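Local structure of putative sugar phosphate isomerase (Acidithiobacillus ferrooxidans, 3L2H) at the interface of chains A and B. The protein is a cupin-family protein that probably binds a metal ion and is putatively a sugar phosphate isomerase. Numbering follows the deposited sequence. Chains: chain A/B, Putative sugar phosphate isomerase.

The interface of chains A and B. Residues chain A 90, 92-95; chain B 8-11, 14.
A:Phe95 and B:Leu9 pair through their backbones and join the edges of two strands across the subunit boundary. The strands are A 95-98 and B 8-9, and the bridge is antiparallel. B:Leu9 N donates a hydrogen bond to A:Phe95 O at 2.7 Å. A:Phe95 N returns a bond to B:Leu9 O at 2.9 Å. Both bonds are close to straight, so the two residues are held in register.

A third hydrogen bond uses a side chain. The amide N of B:Ala11, the first residue of helix 11-16, donates to the carboxylate oxygen OD1 of A:Asp94 at 2.8 Å. The N-H meets the anti side of OD1 and lies 20° out of the carboxylate plane. CG of A:Asp94 sits beside its own backbone N, anti to the carbonyl carbon (chi1 -70°), and this carries the carboxylate toward the start of the helix. A:Asp94 thus caps the first amide of the helix from the other subunit. If the carboxylate is ionised, its charge would probably suit the positive end of the helix dipole.

Apolar contacts flank the polar ones. The side chains of A:Phe95 and B:Leu9 run alongside each other in the same direction. Methyl CD1 of B:Leu9 touches ring atom CD2 of A:Phe95 at 3.9 Å. The ring reaches this place with CG anti to the backbone N (chi1 176°). Methyl CD1 of B:Ile14 reaches out from the helix to CB of A:Phe95, also at 3.9 Å. The B:Ala11 methyl packs on CA of A:Gly93, near the carbonyl O of A:Pro92. On the far side of the bridge, CD1 of B:Leu8 makes a looser contact with CG2 of A:Ile90 at 4.2 Å.

The patch hides 220 Å² of protein surface and recurs with the chains exchanged. It fastens the N-terminal strand and helix of one subunit to the cupin domain of the other, and probably helps to hold a two-fold dimer together.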
loop_
_atom_site.group_PDB
_atom_site.type_symbol
_atom_site.label_atom_id
_atom_site.label_comp_id
_atom_site.label_asym_id
_atom_site.label_seq_id
_atom_site.Cartn_x
_atom_site.Cartn_y
_atom_site.Cartn_z
ATOM N N ILE A 90 -19.521 -27.503 11.123
ATOM C CA ILE A 90 -19.883 -26.119 11.395
ATOM C C ILE A 90 -21.407 -25.978 11.386
ATOM O O ILE A 90 -22.128 -26.744 10.737
ATOM C CB ILE A 90 -19.178 -25.109 10.423
ATOM C CG1 ILE A 90 -19.560 -25.360 8.955
ATOM C CG2 ILE A 90 -17.670 -25.207 10.629
ATOM C CD1 ILE A 90 -18.935 -24.355 7.925
ATOM N N PRO A 92 -24.759 -22.823 12.724
ATOM C CA PRO A 92 -24.967 -21.389 12.784
ATOM C C PRO A 92 -24.318 -20.714 14.003
ATOM O O PRO A 92 -24.332 -21.230 15.108
ATOM C CB PRO A 92 -26.480 -21.269 12.802
ATOM C CG PRO A 92 -26.938 -22.517 12.114
ATOM C CD PRO A 92 -26.033 -23.555 12.615
ATOM N N GLY A 93 -23.722 -19.548 13.769
ATOM C CA GLY A 93 -23.045 -18.822 14.805
ATOM C C GLY A 93 -21.579 -19.133 14.896
ATOM O O GLY A 93 -20.847 -18.467 15.637
ATOM N N ASP A 94 -21.136 -20.117 14.127
ATOM C CA ASP A 94 -19.723 -20.433 14.068
ATOM C C ASP A 94 -19.012 -19.405 13.185
ATOM O O ASP A 94 -19.570 -18.951 12.167
ATOM C CB ASP A 94 -19.484 -21.826 13.467
ATOM C CG ASP A 94 -19.929 -22.976 14.376
ATOM O OD1 ASP A 94 -20.330 -22.767 15.573
ATOM O OD2 ASP A 94 -19.853 -24.131 13.851
ATOM N N PHE A 95 -17.768 -19.099 13.547
ATOM C CA PHE A 95 -16.889 -18.200 12.811
ATOM C C PHE A 95 -15.581 -18.902 12.537
ATOM O O PHE A 95 -15.011 -19.520 13.451
ATOM C CB PHE A 95 -16.594 -16.971 13.686
ATOM C CG PHE A 95 -15.625 -15.994 13.086
ATOM C CD1 PHE A 95 -16.030 -15.131 12.076
ATOM C CD2 PHE A 95 -14.315 -15.935 13.510
ATOM C CE1 PHE A 95 -15.127 -14.207 11.524
ATOM C CE2 PHE A 95 -13.401 -15.038 12.944
ATOM C CZ PHE A 95 -13.802 -14.168 11.977
ATOM N N LEU B 8 -11.058 -21.605 14.183
ATOM C CA LEU B 8 -12.496 -21.796 14.273
ATOM C C LEU B 8 -12.956 -21.418 15.671
ATOM O O LEU B 8 -12.357 -21.860 16.667
ATOM C CB LEU B 8 -12.887 -23.276 13.998
ATOM C CG LEU B 8 -14.352 -23.713 14.247
ATOM C CD1 LEU B 8 -15.347 -23.008 13.290
ATOM C CD2 LEU B 8 -14.498 -25.254 14.180
ATOM N N LEU B 9 -13.978 -20.567 15.740
ATOM C CA LEU B 9 -14.664 -20.242 16.988
ATOM C C LEU B 9 -16.100 -20.755 16.863
ATOM O O LEU B 9 -16.909 -20.203 16.091
ATOM C CB LEU B 9 -14.695 -18.738 17.273
ATOM C CG LEU B 9 -13.406 -17.951 17.203
ATOM C CD1 LEU B 9 -13.682 -16.417 17.294
ATOM C CD2 LEU B 9 -12.339 -18.439 18.253
ATOM N N THR B 10 -16.451 -21.801 17.602
ATOM C CA THR B 10 -17.823 -22.243 17.547
ATOM C C THR B 10 -18.729 -21.182 18.217
ATOM O O THR B 10 -18.299 -20.345 19.015
ATOM C CB THR B 10 -18.017 -23.597 18.252
ATOM O OG1 THR B 10 -17.713 -23.435 19.643
ATOM C CG2 THR B 10 -17.124 -24.703 17.621
ATOM N N ALA B 11 -20.002 -21.251 17.871
ATOM C CA ALA B 11 -21.044 -20.462 18.503
ATOM C C ALA B 11 -20.981 -20.558 20.013
ATOM O O ALA B 11 -21.236 -19.571 20.717
ATOM C CB ALA B 11 -22.397 -20.981 18.029
ATOM N N ILE B 14 -18.071 -18.609 21.238
ATOM C CA ILE B 14 -18.413 -17.192 21.154
ATOM C C ILE B 14 -19.355 -16.778 22.303
ATOM O O ILE B 14 -19.135 -15.743 22.918
ATOM C CB ILE B 14 -18.964 -16.804 19.767
ATOM C CG1 ILE B 14 -17.870 -16.983 18.716
ATOM C CG2 ILE B 14 -19.447 -15.354 19.775
ATOM C CD1 ILE B 14 -18.346 -16.878 17.224
#